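Local coordinates for protein 3,4-dihydroxybenzoate decarboxylase (PDB 5NY5) that probably catalyses the reversible decarboxylation of 3,4-dihydroxybenzoate to catechol, using prenylated FMN and a metal ion as a member of the UbiD family, at residues A[5-13]-A[311-319]; A[53-61]-A[71-81]. All coordinates share one frame; numbering follows the deposited sequence.

Contact 1 of 2, residues A[5-13]-A[311-319]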
loop_
_atom_site.group_PDB
_atom_site.type_symbol
_atom_site.label_atom_id
_atom_site.label_comp_id
_atom_site.label_asym_id
_atom_site.label_seq_id
_atom_site.Cartn_x
_atom_site.Cartn_y
_atom_site.Cartn_z
ATOM N N ILE A 5 10.833 27.450 -49.022
ATOM C CA ILE A 5 11.334 26.090 -48.875
ATOM C C ILE A 5 10.426 25.151 -49.655
ATOM O O ILE A 5 9.201 25.191 -49.497
ATOM C CB ILE A 5 11.417 25.673 -47.398
ATOM C CG1 ILE A 5 12.365 26.602 -46.640
ATOM C CG2 ILE A 5 11.889 24.237 -47.281
ATOM C CD1 ILE A 5 12.658 26.144 -45.231
ATOM N N ASN A 6 11.027 24.314 -50.498
ATOM C CA ASN A 6 10.280 23.278 -51.193
ATOM C C ASN A 6 11.051 21.974 -51.330
ATOM O O ASN A 6 10.538 21.041 -51.955
ATOM C CB ASN A 6 9.835 23.761 -52.585
ATOM C CG ASN A 6 10.998 24.201 -53.460
ATOM O OD1 ASN A 6 12.155 23.871 -53.204
ATOM N ND2 ASN A 6 10.685 24.949 -54.510
ATOM N N ASP A 7 12.256 21.877 -50.777
ATOM C CA ASP A 7 13.024 20.641 -50.819
ATOM C C ASP A 7 14.077 20.692 -49.718
ATOM O O ASP A 7 14.130 21.634 -48.924
ATOM C CB ASP A 7 13.648 20.418 -52.200
ATOM C CG ASP A 7 14.412 21.629 -52.708
ATOM O OD1 ASP A 7 14.836 22.471 -51.889
ATOM O OD2 ASP A 7 14.595 21.733 -53.938
ATOM N N LEU A 8 14.921 19.661 -49.682
ATOM C CA LEU A 8 15.958 19.587 -48.661
ATOM C C LEU A 8 16.985 20.703 -48.820
ATOM O O LEU A 8 17.415 21.306 -47.830
ATOM C CB LEU A 8 16.634 18.218 -48.713
ATOM C CG LEU A 8 17.841 17.990 -47.808
ATOM C CD1 LEU A 8 17.473 18.192 -46.348
ATOM C CD2 LEU A 8 18.391 16.597 -48.039
ATOM N N ARG A 9 17.382 21.002 -50.058
ATOM C CA ARG A 9 18.464 21.958 -50.270
ATOM C C ARG A 9 18.033 23.389 -49.976
ATOM O O ARG A 9 18.854 24.198 -49.532
ATOM C CB ARG A 9 18.998 21.834 -51.693
ATOM C CG ARG A 9 19.586 20.467 -51.989
ATOM C CD ARG A 9 20.239 20.419 -53.353
ATOM N NE ARG A 9 20.567 19.052 -53.742
ATOM C CZ ARG A 9 21.348 18.733 -54.768
ATOM N NH1 ARG A 9 21.895 19.687 -55.508
ATOM N NH2 ARG A 9 21.588 17.460 -55.047
ATOM N N SER A 10 16.764 23.726 -50.208
ATOM C CA SER A 10 16.289 25.044 -49.803
ATOM C C SER A 10 16.168 25.150 -48.288
ATOM O O SER A 10 16.252 26.251 -47.735
ATOM C CB SER A 10 14.954 25.364 -50.477
ATOM O OG SER A 10 14.159 24.202 -50.632
ATOM N N ALA A 11 15.986 24.021 -47.601
ATOM C CA ALA A 11 15.961 24.048 -46.142
ATOM C C ALA A 11 17.359 24.244 -45.573
ATOM O O ALA A 11 17.545 25.002 -44.615
ATOM C CB ALA A 11 15.337 22.761 -45.603
ATOM N N ILE A 12 18.353 23.565 -46.148
ATOM C CA ILE A 12 19.736 23.759 -45.723
ATOM C C ILE A 12 20.148 25.212 -45.910
ATOM O O ILE A 12 20.888 25.776 -45.093
ATOM C CB ILE A 12 20.664 22.800 -46.491
ATOM C CG1 ILE A 12 20.331 21.348 -46.143
ATOM C CG2 ILE A 12 22.123 23.108 -46.201
ATOM C CD1 ILE A 12 21.160 20.332 -46.896
ATOM N N ALA A 13 19.664 25.846 -46.982
ATOM C CA ALA A 13 19.992 27.244 -47.230
ATOM C C ALA A 13 19.465 28.141 -46.120
ATOM O O ALA A 13 20.116 29.122 -45.741
ATOM C CB ALA A 13 19.434 27.679 -48.584
HETATM N N MSE A 311 17.649 9.477 -58.457
HETATM C CA MSE A 311 18.208 10.557 -57.647
HETATM C C MSE A 311 18.580 11.778 -58.485
HETATM O O MSE A 311 18.749 11.680 -59.697
HETATM C CB MSE A 311 19.430 10.057 -56.878
HETATM C CG MSE A 311 20.515 9.444 -57.745
HETATM SE SE MSE A 311 21.909 8.591 -56.678
HETATM C CE MSE A 311 23.355 9.864 -56.973
ATOM N N ARG A 312 18.686 12.935 -57.834
ATOM C CA ARG A 312 19.119 14.133 -58.529
ATOM C C ARG A 312 20.642 14.184 -58.606
ATOM O O ARG A 312 21.351 13.345 -58.042
ATOM C CB ARG A 312 18.575 15.392 -57.853
ATOM C CG ARG A 312 18.168 15.247 -56.404
ATOM C CD ARG A 312 18.039 16.621 -55.756
ATOM N NE ARG A 312 16.667 17.120 -55.701
ATOM C CZ ARG A 312 16.344 18.399 -55.524
ATOM N NH1 ARG A 312 15.071 18.766 -55.474
ATOM N NH2 ARG A 312 17.295 19.316 -55.411
ATOM N N ASN A 313 21.140 15.183 -59.333
ATOM C CA ASN A 313 22.578 15.354 -59.494
ATOM C C ASN A 313 23.227 15.654 -58.150
ATOM O O ASN A 313 22.817 16.579 -57.442
ATOM C CB ASN A 313 22.866 16.481 -60.484
ATOM C CG ASN A 313 22.465 16.131 -61.903
ATOM O OD1 ASN A 313 22.336 14.959 -62.252
ATOM N ND2 ASN A 313 22.271 17.149 -62.733
ATOM N N HIS A 314 24.246 14.867 -57.807
ATOM C CA HIS A 314 24.949 14.974 -56.530
ATOM C C HIS A 314 23.970 14.798 -55.366
ATOM O O HIS A 314 23.850 15.642 -54.475
ATOM C CB HIS A 314 25.705 16.303 -56.435
ATOM C CG HIS A 314 26.848 16.278 -55.472
ATOM N ND1 HIS A 314 27.374 17.421 -54.912
ATOM C CD2 HIS A 314 27.572 15.248 -54.975
ATOM C CE1 HIS A 314 28.370 17.097 -54.107
ATOM N NE2 HIS A 314 28.511 15.785 -54.129
ATOM N N ALA A 315 23.269 13.668 -55.392
ATOM C CA ALA A 315 22.166 13.436 -54.470
ATOM C C ALA A 315 22.656 13.349 -53.032
ATOM O O ALA A 315 23.635 12.659 -52.733
ATOM C CB ALA A 315 21.423 12.158 -54.847
ATOM N N ILE A 316 21.964 14.052 -52.144
ATOM C CA ILE A 316 22.261 14.002 -50.720
ATOM C C ILE A 316 21.561 12.794 -50.114
ATOM O O ILE A 316 20.363 12.584 -50.333
ATOM C CB ILE A 316 21.816 15.300 -50.030
ATOM C CG1 ILE A 316 22.561 16.500 -50.616
ATOM C CG2 ILE A 316 22.030 15.208 -48.534
ATOM C CD1 ILE A 316 21.999 17.831 -50.179
ATOM N N LEU A 317 22.305 11.991 -49.360
ATOM C CA LEU A 317 21.730 10.872 -48.621
ATOM C C LEU A 317 21.413 11.343 -47.206
ATOM O O LEU A 317 22.322 11.646 -46.429
ATOM C CB LEU A 317 22.683 9.680 -48.607
ATOM C CG LEU A 317 22.166 8.431 -47.894
ATOM C CD1 LEU A 317 20.791 8.058 -48.413
ATOM C CD2 LEU A 317 23.130 7.272 -48.070
ATOM N N GLN A 318 20.128 11.414 -46.875
ATOM C CA GLN A 318 19.676 11.859 -45.563
ATOM C C GLN A 318 19.266 10.664 -44.713
ATOM O O GLN A 318 18.544 9.779 -45.183
ATOM C CB GLN A 318 18.504 12.835 -45.683
ATOM C CG GLN A 318 17.955 13.305 -44.350
ATOM C CD GLN A 318 16.829 14.305 -44.498
ATOM O OE1 GLN A 318 16.254 14.457 -45.573
ATOM N NE2 GLN A 318 16.510 14.999 -43.414
ATOM N N THR A 319 19.730 10.644 -43.469
ATOM C CA THR A 319 19.338 9.636 -42.493
ATOM C C THR A 319 19.456 10.263 -41.108
ATOM O O THR A 319 19.618 11.479 -40.973
ATOM C CB THR A 319 20.187 8.367 -42.647
ATOM O OG1 THR A 319 19.678 7.340 -41.788
ATOM C CG2 THR A 319 21.639 8.644 -42.298
#
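Two arginines, Arg9 and Arg312, run antiparallel, side by side, Arg312 NH2 lying over one face of the Arg9 guanidinium, 3.7 Å from Arg9 NE. Their planes are 53° apart, so this is no parallel stack, and the charges are probably tolerated because acids flank them: Glu262 makes a salt bridge to Arg9 NE. Arg9 suits the place by its length. Its chain runs extended from CG to NE, carrying NH2 to the turn ahead of strand 316-319, where it donates to Asn313 O at 2.8 Å with a nearly straight N-H (164°). That carbonyl oxygen sits at the guanidinium edge, close to its plane, though the donor is tilted from the carbonyl plane. On the way, Arg9 CG rests 4.0 Å from Ile316 CD1.

Arg312, bent at chi3, brings NH1 to Asp7 OD2 in a long, weak salt bridge of 3.4 Å, the carboxylate nearly perpendicular to the guanidinium. The stronger partner of Asp7 is Arg260. Aspartate also serves here as the N-cap of the helix: Asp7 and Ser10 form a capping box, although the exact placement of their side-chain oxygens is doubtful.

Beside the charged groups the contact is apolar. Leu8 CD2 packs 3.9 Å from Ile316 CG2, and Ile12 CD1 reaches Ile316 CD1 at 4.2 Å, so one branched residue meets two turns of the helix. Gln318, extended beyond CG, lays its OE1 3.9 Å from Leu8 CD2, and the same oxygen accepts a weak hydrogen bond from Leu212 N. The arrangement is helix-on-sheet packing: the axis of residues 8-13, the capped first turns of helix 8-16, crosses strand 316-319, an outer strand of a four-stranded mixed sheet, at 78°.

Contact 2 of 2, residues A[53-61]-A[71-81]; sequences RTGPAMMFN and ILVGMHASRER
Thr54 opens the contact with its methyl, CG2 lying 3.6 Å from Ala77 O. Gly55 follows, its lack of a CB sparing a collision with the Pro56 ring, and its carbonyl oxygen meets the edge of the Arg81 guanidinium: NH1 donates to Gly55 O at 2.5 Å, within the carbonyl plane, while NH2 adds a weak second bond. Pro56 and Ala57 then pass over one face of that guanidinium, Ala57 N standing 3.4 Å above its centre, with Ser78 CB against the opposite face. Arginine fits because its donors fan out. Bent at chi2 and chi3, Arg81 also gives NH2 to Gly74 O at 2.5 Å and NE to Met75 O, so several bonds, with a face covered on either side, fix the rotation of the group; NH1 has a further partner in His21. The small Ala57 CB admits the Met75 CE methyl at 3.5 Å.

From Met58 the strands pair antiparallel. Met58 and Val73 exchange two backbone bonds, Met58 N to Val73 O measuring 2.8 Å. Met59, a non-hydrogen-bonded partner of Leu72, folds back at chi2 and chi3 (79° and 69°), which brings its CE to 3.8 Å from Leu72 CD1. Phe60 forms the next hydrogen-bonded pair with Ile71. Its ring shares a face of the sheet with Met58 and Val73 and turns an edge to Val73 CG2, 4.0 Å from Phe60 CE2; helix 34-42 packs on this face.

Gly74, just past strand 70-73, has phi 88°, a conformation suited to glycine, and starts a type I turn to Ala77, after which Ser78 N-caps the following helix through its OG. The whole is an antiparallel beta hairpin, strands 57-60 and 70-73, whose exit loop is secured to its entrance by a helix-borne arginine.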
loop_
_atom_site.group_PDB
_atom_site.type_symbol
_atom_site.label_atom_id
_atom_site.label_comp_id
_atom_site.label_asym_id
_atom_site.label_seq_id
_atom_site.Cartn_x
_atom_site.Cartn_y
_atom_site.Cartn_z
ATOM N N ARG A 53 24.847 15.512 -27.240
ATOM C CA ARG A 53 24.167 16.796 -27.142
ATOM C C ARG A 53 23.433 17.038 -28.451
ATOM O O ARG A 53 23.630 16.324 -29.436
ATOM C CB ARG A 53 25.142 17.944 -26.859
ATOM C CG ARG A 53 26.248 18.096 -27.893
ATOM C CD ARG A 53 27.002 19.401 -27.694
ATOM N NE ARG A 53 28.152 19.525 -28.586
ATOM C CZ ARG A 53 29.410 19.287 -28.224
ATOM N NH1 ARG A 53 29.687 18.915 -26.981
ATOM N NH2 ARG A 53 30.393 19.428 -29.103
ATOM N N THR A 54 22.582 18.055 -28.444
ATOM C CA THR A 54 22.005 18.575 -29.669
ATOM C C THR A 54 22.903 19.673 -30.213
ATOM O O THR A 54 23.531 20.419 -29.456
ATOM C CB THR A 54 20.598 19.124 -29.439
ATOM O OG1 THR A 54 20.636 20.129 -28.420
ATOM C CG2 THR A 54 19.650 18.011 -29.022
ATOM N N GLY A 55 22.969 19.758 -31.535
ATOM C CA GLY A 55 23.794 20.746 -32.181
ATOM C C GLY A 55 23.376 20.995 -33.612
ATOM O O GLY A 55 22.190 20.992 -33.952
ATOM N N PRO A 56 24.348 21.222 -34.482
ATOM C CA PRO A 56 24.029 21.459 -35.887
ATOM C C PRO A 56 23.703 20.161 -36.600
ATOM O O PRO A 56 24.166 19.080 -36.228
ATOM C CB PRO A 56 25.321 22.076 -36.434
ATOM C CG PRO A 56 26.380 21.423 -35.623
ATOM C CD PRO A 56 25.800 21.248 -34.237
ATOM N N ALA A 57 22.877 20.278 -37.630
ATOM C CA ALA A 57 22.803 19.205 -38.602
ATOM C C ALA A 57 24.128 19.136 -39.347
ATOM O O ALA A 57 24.844 20.133 -39.469
ATOM C CB ALA A 57 21.643 19.429 -39.566
HETATM N N MSE A 58 24.469 17.951 -39.829
HETATM C CA MSE A 58 25.813 17.753 -40.345
HETATM C C MSE A 58 25.854 17.079 -41.706
HETATM O O MSE A 58 25.183 16.078 -41.939
HETATM C CB MSE A 58 26.634 16.944 -39.347
HETATM C CG MSE A 58 28.122 16.972 -39.599
HETATM SE SE MSE A 58 29.097 16.406 -38.018
HETATM C CE MSE A 58 30.912 16.604 -38.695
HETATM N N MSE A 59 26.661 17.644 -42.597
HETATM C CA MSE A 59 26.882 17.079 -43.917
HETATM C C MSE A 59 28.297 16.533 -44.026
HETATM O O MSE A 59 29.268 17.261 -43.841
HETATM C CB MSE A 59 26.644 18.131 -45.002
HETATM C CG MSE A 59 26.872 17.624 -46.413
HETATM SE SE MSE A 59 25.370 16.586 -47.088
HETATM C CE MSE A 59 24.082 18.038 -47.235
ATOM N N PHE A 60 28.411 15.247 -44.326
ATOM C CA PHE A 60 29.705 14.600 -44.517
ATOM C C PHE A 60 29.953 14.510 -46.019
ATOM O O PHE A 60 29.397 13.646 -46.699
ATOM C CB PHE A 60 29.727 13.229 -43.851
ATOM C CG PHE A 60 29.671 13.286 -42.350
ATOM C CD1 PHE A 60 30.825 13.150 -41.595
ATOM C CD2 PHE A 60 28.467 13.485 -41.692
ATOM C CE1 PHE A 60 30.779 13.203 -40.214
ATOM C CE2 PHE A 60 28.414 13.539 -40.309
ATOM C CZ PHE A 60 29.572 13.396 -39.571
ATOM N N ASN A 61 30.790 15.415 -46.533
ATOM C CA ASN A 61 31.044 15.504 -47.966
ATOM C C ASN A 61 32.048 14.471 -48.460
ATOM O O ASN A 61 32.085 14.193 -49.663
ATOM C CB ASN A 61 31.544 16.905 -48.328
ATOM C CG ASN A 61 30.440 17.942 -48.306
ATOM O OD1 ASN A 61 29.299 17.657 -48.668
ATOM N ND2 ASN A 61 30.774 19.156 -47.884
ATOM N N ILE A 71 26.611 12.508 -47.128
ATOM C CA ILE A 71 25.623 11.946 -46.214
ATOM C C ILE A 71 25.203 13.008 -45.209
ATOM O O ILE A 71 26.042 13.729 -44.658
ATOM C CB ILE A 71 26.177 10.698 -45.505
ATOM C CG1 ILE A 71 26.549 9.640 -46.544
ATOM C CG2 ILE A 71 25.165 10.148 -44.515
ATOM C CD1 ILE A 71 27.078 8.359 -45.960
ATOM N N LEU A 72 23.900 13.088 -44.964
ATOM C CA LEU A 72 23.303 14.130 -44.142
ATOM C C LEU A 72 22.616 13.514 -42.931
ATOM O O LEU A 72 21.813 12.589 -43.077
ATOM C CB LEU A 72 22.299 14.927 -44.963
ATOM C CG LEU A 72 21.646 16.106 -44.269
ATOM C CD1 LEU A 72 22.716 17.089 -43.841
ATOM C CD2 LEU A 72 20.669 16.737 -45.232
ATOM N N VAL A 73 22.922 14.034 -41.742
ATOM C CA VAL A 73 22.328 13.552 -40.502
ATOM C C VAL A 73 22.001 14.735 -39.604
ATOM O O VAL A 73 22.644 15.786 -39.665
ATOM C CB VAL A 73 23.251 12.567 -39.746
ATOM C CG1 VAL A 73 23.471 11.301 -40.549
ATOM C CG2 VAL A 73 24.572 13.230 -39.413
ATOM N N GLY A 74 20.989 14.550 -38.758
ATOM C CA GLY A 74 20.670 15.498 -37.714
ATOM C C GLY A 74 19.734 16.618 -38.096
ATOM O O GLY A 74 19.619 17.587 -37.336
HETATM N N MSE A 75 19.053 16.520 -39.231
HETATM C CA MSE A 75 18.234 17.619 -39.726
HETATM C C MSE A 75 17.111 17.970 -38.755
HETATM O O MSE A 75 16.837 19.142 -38.518
HETATM C CB MSE A 75 17.666 17.273 -41.105
HETATM C CG MSE A 75 17.138 18.458 -41.910
HETATM SE SE MSE A 75 18.443 19.873 -42.290
HETATM C CE MSE A 75 20.003 18.802 -42.581
ATOM N N HIS A 76 16.474 16.953 -38.181
ATOM C CA HIS A 76 15.406 17.159 -37.213
ATOM C C HIS A 76 15.867 16.957 -35.776
ATOM O O HIS A 76 15.026 16.863 -34.878
ATOM C CB HIS A 76 14.228 16.224 -37.507
ATOM C CG HIS A 76 13.941 16.046 -38.964
ATOM N ND1 HIS A 76 14.422 14.978 -39.690
ATOM C CD2 HIS A 76 13.218 16.794 -39.830
ATOM C CE1 HIS A 76 14.009 15.077 -40.941
ATOM N NE2 HIS A 76 13.277 16.170 -41.052
ATOM N N ALA A 77 17.176 16.894 -35.536
ATOM C CA ALA A 77 17.712 16.595 -34.209
ATOM C C ALA A 77 17.759 17.809 -33.292
ATOM O O ALA A 77 18.723 17.987 -32.547
ATOM C CB ALA A 77 19.100 15.975 -34.351
ATOM N N SER A 78 16.728 18.653 -33.327
ATOM C CA SER A 78 16.646 19.831 -32.474
ATOM C C SER A 78 15.254 20.443 -32.559
ATOM O O SER A 78 14.718 20.627 -33.656
ATOM C CB SER A 78 17.703 20.866 -32.869
ATOM O OG SER A 78 17.383 22.145 -32.355
ATOM N N ARG A 79 14.654 20.754 -31.411
ATOM C CA ARG A 79 13.343 21.389 -31.437
ATOM C C ARG A 79 13.441 22.815 -31.960
ATOM O O ARG A 79 12.562 23.270 -32.699
ATOM C CB ARG A 79 12.706 21.359 -30.046
ATOM C CG ARG A 79 11.371 22.087 -29.966
ATOM C CD ARG A 79 10.748 21.987 -28.585
ATOM N NE ARG A 79 9.857 20.838 -28.473
ATOM C CZ ARG A 79 8.533 20.920 -28.478
ATOM N NH1 ARG A 79 7.941 22.099 -28.579
ATOM N NH2 ARG A 79 7.803 19.825 -28.375
ATOM N N GLU A 80 14.507 23.527 -31.597
ATOM C CA GLU A 80 14.720 24.864 -32.138
ATOM C C GLU A 80 14.897 24.814 -33.648
ATOM O O GLU A 80 14.293 25.603 -34.383
ATOM C CB GLU A 80 15.937 25.519 -31.480
ATOM C CG GLU A 80 15.687 26.087 -30.085
ATOM C CD GLU A 80 15.642 25.018 -29.008
ATOM O OE1 GLU A 80 16.270 23.953 -29.195
ATOM O OE2 GLU A 80 14.977 25.243 -27.974
ATOM N N ARG A 81 15.721 23.881 -34.130
ATOM C CA ARG A 81 15.960 23.773 -35.564
ATOM C C ARG A 81 14.673 23.464 -36.316
ATOM O O ARG A 81 14.412 24.042 -37.378
ATOM C CB ARG A 81 17.019 22.705 -35.842
ATOM C CG ARG A 81 17.152 22.333 -37.305
ATOM C CD ARG A 81 18.586 21.999 -37.682
ATOM N NE ARG A 81 19.045 20.728 -37.135
ATOM C CZ ARG A 81 19.830 20.607 -36.070
ATOM N NH1 ARG A 81 20.253 21.684 -35.425
ATOM N NH2 ARG A 81 20.198 19.406 -35.653
#

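The centres of contacts 1 and 2 lie about 14 Å apart, and both reach one four-stranded mixed sheet, ordered 22-25, 57-60, 70-73, 316-319. Strand 70-73 joins them: Leu72 is a probable double backbone partner of strand 316-319, through Leu317 O to Leu72 N and Thr319 N to Leu72 O, while Gln318 packs on Met75 and His76. Both segments of contact 2 fall between residues 13 and 311, within the span that contact 1 bridges, so a strand from much further along the chain returns to complete a sheet begun near the N-terminus. This ties the N-terminal region to the flavin-binding part; the side chains of Gln318 and Ile169, which binds prenylated FMN in the cofactor-bound protein, are about 9 Å apart.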